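PDB 3ZZ1: beta-d-glucoside glucohydrolase from Hypocrea jecorina, which probably hydrolyses terminal, non-reducing beta-D-glucosyl residues with release of beta-D-glucose, as a secreted family 3 beta-glucosidase of cellulose breakdown. Local coordinates for residues A[354-359]-A[432-437]; A[176-181]-A[682-687]. One frame throughout, in Å; residues are numbered along the deposited sequence.

Contact 1 (A[354-359]-A[432-437]); sequences SAAIIG and IVFITA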
loop_
_atom_site.group_PDB
_atom_site.type_symbol
_atom_site.label_atom_id
_atom_site.label_comp_id
_atom_site.label_asym_id
_atom_site.label_seq_id
_atom_site.Cartn_x
_atom_site.Cartn_y
_atom_site.Cartn_z
ATOM N N SER A 354 -9.191 -24.562 -7.805
ATOM C CA SER A 354 -8.746 -23.972 -9.064
ATOM C C SER A 354 -7.599 -22.986 -8.847
ATOM O O SER A 354 -6.768 -22.804 -9.734
ATOM C CB SER A 354 -9.901 -23.272 -9.766
ATOM O OG SER A 354 -10.364 -22.184 -8.991
ATOM N N ALA A 355 -7.561 -22.368 -7.665
ATOM C CA ALA A 355 -6.516 -21.398 -7.299
ATOM C C ALA A 355 -5.145 -22.034 -7.029
ATOM O O ALA A 355 -4.165 -21.329 -6.779
ATOM C CB ALA A 355 -6.960 -20.574 -6.100
ATOM N N ALA A 356 -5.082 -23.362 -7.077
ATOM C CA ALA A 356 -3.818 -24.082 -6.943
ATOM C C ALA A 356 -2.984 -24.063 -8.229
ATOM O O ALA A 356 -1.753 -24.117 -8.170
ATOM C CB ALA A 356 -4.074 -25.515 -6.493
ATOM N N ILE A 357 -3.647 -23.969 -9.382
ATOM C CA ILE A 357 -2.964 -24.082 -10.683
ATOM C C ILE A 357 -2.920 -22.800 -11.528
ATOM O O ILE A 357 -3.594 -21.817 -11.228
ATOM C CB ILE A 357 -3.561 -25.226 -11.547
ATOM C CG1 ILE A 357 -5.034 -24.938 -11.884
ATOM C CG2 ILE A 357 -3.377 -26.574 -10.849
ATOM C CD1 ILE A 357 -5.535 -25.660 -13.128
ATOM N N ILE A 358 -2.121 -22.837 -12.593
ATOM C CA ILE A 358 -2.048 -21.755 -13.576
ATOM C C ILE A 358 -3.401 -21.587 -14.279
ATOM O O ILE A 358 -3.978 -22.559 -14.769
ATOM C CB ILE A 358 -0.936 -22.024 -14.636
ATOM C CG1 ILE A 358 0.466 -22.017 -14.001
ATOM C CG2 ILE A 358 -1.023 -21.034 -15.801
ATOM C CD1 ILE A 358 0.933 -20.665 -13.477
ATOM N N GLY A 359 -3.896 -20.352 -14.307
ATOM C CA GLY A 359 -5.120 -20.014 -15.022
ATOM C C GLY A 359 -4.920 -18.777 -15.879
ATOM O O GLY A 359 -3.784 -18.381 -16.146
ATOM N N ILE A 432 -4.584 -29.915 1.230
ATOM C CA ILE A 432 -4.347 -28.476 1.148
ATOM C C ILE A 432 -5.357 -27.857 0.182
ATOM O O ILE A 432 -5.319 -28.138 -1.017
ATOM C CB ILE A 432 -2.891 -28.143 0.706
ATOM C CG1 ILE A 432 -1.872 -28.986 1.489
ATOM C CG2 ILE A 432 -2.612 -26.660 0.888
ATOM C CD1 ILE A 432 -0.426 -28.909 0.965
ATOM N N VAL A 433 -6.253 -27.023 0.716
ATOM C CA VAL A 433 -7.330 -26.410 -0.072
ATOM C C VAL A 433 -7.029 -24.942 -0.366
ATOM O O VAL A 433 -6.642 -24.181 0.530
ATOM C CB VAL A 433 -8.710 -26.534 0.629
ATOM C CG1 VAL A 433 -9.844 -26.129 -0.315
ATOM C CG2 VAL A 433 -8.940 -27.944 1.111
ATOM N N PHE A 434 -7.217 -24.554 -1.625
ATOM C CA PHE A 434 -6.875 -23.214 -2.096
ATOM C C PHE A 434 -8.104 -22.390 -2.427
ATOM O O PHE A 434 -8.885 -22.738 -3.320
ATOM C CB PHE A 434 -5.938 -23.291 -3.302
ATOM C CG PHE A 434 -4.550 -23.736 -2.955
ATOM C CD1 PHE A 434 -4.253 -25.086 -2.806
ATOM C CD2 PHE A 434 -3.543 -22.806 -2.746
ATOM C CE1 PHE A 434 -2.970 -25.500 -2.470
ATOM C CE2 PHE A 434 -2.263 -23.216 -2.414
ATOM C CZ PHE A 434 -1.978 -24.567 -2.274
ATOM N N ILE A 435 -8.273 -21.301 -1.684
ATOM C CA ILE A 435 -9.404 -20.399 -1.866
ATOM C C ILE A 435 -8.916 -18.964 -2.063
ATOM O O ILE A 435 -7.781 -18.633 -1.707
ATOM C CB ILE A 435 -10.432 -20.493 -0.696
ATOM C CG1 ILE A 435 -9.831 -19.977 0.616
ATOM C CG2 ILE A 435 -10.970 -21.927 -0.553
ATOM C CD1 ILE A 435 -10.820 -19.891 1.767
ATOM N N THR A 436 -9.768 -18.125 -2.651
ATOM C CA THR A 436 -9.410 -16.744 -2.967
ATOM C C THR A 436 -10.562 -15.764 -2.756
ATOM O O THR A 436 -11.727 -16.158 -2.650
ATOM C CB THR A 436 -8.968 -16.577 -4.444
ATOM O OG1 THR A 436 -10.035 -16.974 -5.314
ATOM C CG2 THR A 436 -7.696 -17.370 -4.767
ATOM N N ALA A 437 -10.203 -14.486 -2.685
ATOM C CA ALA A 437 -11.120 -13.381 -2.930
ATOM C C ALA A 437 -10.355 -12.307 -3.698
ATOM O O ALA A 437 -9.158 -12.111 -3.476
ATOM C CB ALA A 437 -11.682 -12.835 -1.638
HETATM O O HOH W 1 -9.944 -22.127 -5.794
#
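The carbonyl oxygen of Phe-434 reaches the 354-359 segment through one water, which donates to Phe-434 O at 2.8 Å and accepts from Ala-355 N at 3.0 Å. This bridge ties the 3-10 turn 354-356, just past the end of strand 348-352, to the neighbouring parallel strand 430-437, at a point where Ala-355 and Phe-434 have CA atoms 5.5 Å apart. The rest is apolar. The CB of Ala-355 points at the strand and meets the methyl CG2 of Thr-436 at 3.5 Å, while lying 4.0 Å from the CB of Phe-434. Ala-356 sits over one face of the Phe-434 ring, towards its rim: its CB is 4.2 Å from the ring centroid and 30° off the normal, an off-centre CH-pi contact, and its closest ring atom is CD1, 3.7 Å from that CB. With CG of Phe-434 anti to its own carbonyl carbon (chi1 -72°), the ring leans obliquely back towards the start of the strand, one face turned to Ala-356; Pro-395 and Ile-399 of helix 395-404 also touch it. Thr-436 divides its two branches: CG2 packs on Ala-355, whereas OG1 is hydrogen-bonded to Asp-374. The turn therefore lies on the strand through small methyl groups and an aromatic face, and a single water links two backbone polar groups that do not bond directly.

Contact 2 (A[176-181]-A[682-687]); sequences PDDRTL and ASQKWV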
loop_
_atom_site.group_PDB
_atom_site.type_symbol
_atom_site.label_atom_id
_atom_site.label_comp_id
_atom_site.label_asym_id
_atom_site.label_seq_id
_atom_site.Cartn_x
_atom_site.Cartn_y
_atom_site.Cartn_z
ATOM N N PRO A 176 -15.176 14.065 5.780
ATOM C CA PRO A 176 -14.823 13.931 7.195
ATOM C C PRO A 176 -14.596 15.283 7.859
ATOM O O PRO A 176 -14.412 16.286 7.165
ATOM C CB PRO A 176 -13.497 13.162 7.149
ATOM C CG PRO A 176 -12.888 13.577 5.866
ATOM C CD PRO A 176 -14.041 13.721 4.904
ATOM N N ASP A 177 -14.604 15.298 9.191
ATOM C CA ASP A 177 -14.175 16.470 9.958
ATOM C C ASP A 177 -12.691 16.755 9.704
ATOM O O ASP A 177 -11.958 15.897 9.189
ATOM C CB ASP A 177 -14.432 16.269 11.458
ATOM C CG ASP A 177 -13.642 15.103 12.036
ATOM O OD1 ASP A 177 -14.099 13.950 11.923
ATOM O OD2 ASP A 177 -12.553 15.331 12.588
ATOM N N ASP A 178 -12.256 17.957 10.071
ATOM C CA ASP A 178 -10.889 18.402 9.812
ATOM C C ASP A 178 -9.826 17.517 10.472
ATOM O O ASP A 178 -8.845 17.143 9.825
ATOM C CB ASP A 178 -10.709 19.859 10.243
ATOM C CG ASP A 178 -9.322 20.386 9.945
ATOM O OD1 ASP A 178 -9.031 20.670 8.766
ATOM O OD2 ASP A 178 -8.520 20.514 10.895
ATOM N N ARG A 179 -10.018 17.182 11.747
ATOM C CA ARG A 179 -9.040 16.363 12.462
ATOM C C ARG A 179 -8.860 14.996 11.803
ATOM O O ARG A 179 -7.730 14.528 11.659
ATOM C CB ARG A 179 -9.380 16.215 13.950
ATOM C CG ARG A 179 -8.267 15.531 14.745
ATOM C CD ARG A 179 -8.589 15.408 16.223
ATOM N NE ARG A 179 -7.672 14.472 16.871
ATOM C CZ ARG A 179 -7.932 13.803 17.992
ATOM N NH1 ARG A 179 -9.094 13.957 18.616
ATOM N NH2 ARG A 179 -7.026 12.965 18.482
ATOM N N THR A 180 -9.967 14.377 11.394
ATOM C CA THR A 180 -9.935 13.089 10.703
ATOM C C THR A 180 -9.169 13.188 9.385
ATOM O O THR A 180 -8.337 12.328 9.078
ATOM C CB THR A 180 -11.359 12.542 10.442
ATOM O OG1 THR A 180 -12.042 12.382 11.689
ATOM C CG2 THR A 180 -11.310 11.190 9.736
ATOM N N LEU A 181 -9.454 14.237 8.615
ATOM C CA LEU A 181 -8.770 14.469 7.351
ATOM C C LEU A 181 -7.254 14.502 7.541
ATOM O O LEU A 181 -6.524 13.856 6.791
ATOM C CB LEU A 181 -9.267 15.759 6.676
ATOM C CG LEU A 181 -8.526 16.234 5.413
ATOM C CD1 LEU A 181 -8.651 15.225 4.280
ATOM C CD2 LEU A 181 -9.016 17.596 4.959
ATOM N N ALA A 682 -8.666 24.010 15.453
ATOM C CA ALA A 682 -8.755 25.460 15.664
ATOM C C ALA A 682 -7.470 26.207 15.310
ATOM O O ALA A 682 -7.518 27.231 14.635
ATOM C CB ALA A 682 -9.196 25.775 17.099
ATOM N N SER A 683 -6.325 25.687 15.746
ATOM C CA SER A 683 -5.034 26.328 15.471
ATOM C C SER A 683 -4.322 25.775 14.229
ATOM O O SER A 683 -3.287 26.305 13.819
ATOM C CB SER A 683 -4.117 26.242 16.695
ATOM O OG SER A 683 -3.859 24.893 17.054
ATOM N N GLN A 684 -4.886 24.723 13.629
ATOM C CA GLN A 684 -4.286 24.044 12.462
ATOM C C GLN A 684 -2.822 23.676 12.733
ATOM O O GLN A 684 -1.916 24.011 11.963
ATOM C CB GLN A 684 -4.436 24.877 11.174
ATOM C CG GLN A 684 -5.886 25.147 10.756
ATOM C CD GLN A 684 -6.477 24.043 9.892
ATOM O OE1 GLN A 684 -6.208 23.960 8.687
ATOM N NE2 GLN A 684 -7.315 23.208 10.498
ATOM N N LYS A 685 -2.608 22.989 13.850
ATOM C CA LYS A 685 -1.272 22.635 14.305
ATOM C C LYS A 685 -1.268 21.259 14.942
ATOM O O LYS A 685 -2.266 20.833 15.528
ATOM C CB LYS A 685 -0.756 23.667 15.314
ATOM C CG LYS A 685 -0.335 24.989 14.689
ATOM C CD LYS A 685 -0.192 26.081 15.732
ATOM C CE LYS A 685 -0.102 27.452 15.080
ATOM N NZ LYS A 685 1.031 27.519 14.119
ATOM N N TRP A 686 -0.138 20.572 14.815
ATOM C CA TRP A 686 0.095 19.324 15.526
ATOM C C TRP A 686 0.548 19.648 16.937
ATOM O O TRP A 686 1.484 20.428 17.136
ATOM C CB TRP A 686 1.148 18.491 14.810
ATOM C CG TRP A 686 0.634 17.822 13.576
ATOM C CD1 TRP A 686 0.761 18.260 12.290
ATOM C CD2 TRP A 686 -0.094 16.593 13.512
ATOM N NE1 TRP A 686 0.161 17.378 11.428
ATOM C CE2 TRP A 686 -0.371 16.344 12.151
ATOM C CE3 TRP A 686 -0.533 15.672 14.472
ATOM C CZ2 TRP A 686 -1.070 15.213 11.725
ATOM C CZ3 TRP A 686 -1.228 14.550 14.050
ATOM C CH2 TRP A 686 -1.489 14.330 12.687
ATOM N N VAL A 687 -0.130 19.054 17.913
ATOM C CA VAL A 687 0.101 19.373 19.313
ATOM C C VAL A 687 0.412 18.101 20.093
ATOM O O VAL A 687 -0.262 17.083 19.926
ATOM C CB VAL A 687 -1.132 20.100 19.930
ATOM C CG1 VAL A 687 -0.917 20.407 21.424
ATOM C CG2 VAL A 687 -1.450 21.390 19.152
#
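The first turn of helix 178-194, in the TIM-barrel-type N-terminal domain, meets the hairpin turn between strands 678-680 and 685-688 of the fibronectin type III-like domain, and Asp-178 and Gln-684 make the contact. The amide NE2 of Gln-684 donates to Asp-178 OD2 at 3.0 Å, but the N-H to acceptor angle is only 124°, so the bond is weak; carboxylate and amide planes are turned 39° apart. CG of Asp-178 stands anti to the backbone N (chi1 -178°), which extends the carboxylate from the helix towards the hairpin. The Gln-684 chain bends at its second torsion and brings its amide back to the acid. The strongest partners lie elsewhere: Trp-679 NE1 for Asp-178 OD2 and Tyr-217 OH for Gln-684 OE1; NE2 also bonds to Thr-681 O. Tyr-217, in helix 216-226, joins both, though its bond to Asp-178 OD1 is weak. One residue earlier, Asp-177 is the N-cap: its OD2 accepts from Thr-180 N at 3.0 Å, from above the carboxylate plane, and its OD1 takes the hydroxyl OG1 of Thr-180 at 2.6 Å. Gln-684, in the left-handed region, and Lys-685 both lie opposite Asp-680. An Asp N-cap accepting from the residue three along is typical of a helix start, and this G1 beta bulge of a tight hairpin.

In the fold
Contact 1 is buried inside one domain, whereas contact 2 lies at the surface where two domains meet. The two sit on opposite sides of the chain's centre, their centres about 45 Å apart and their nearest atoms about 27 Å apart, and they share no helix or strand. In sequence, contact 1 is nested within the 500-residue span of chain that contact 2 closes between the N-terminal and fibronectin type III-like domains. Their chemistry follows their places: contact 1 packs a turn on a strand of the C-terminal domain's mixed sheet by apolar touches and one water, burying 193 Å², while between its two segments contact 2 has a single weak polar bond and buries 67 Å².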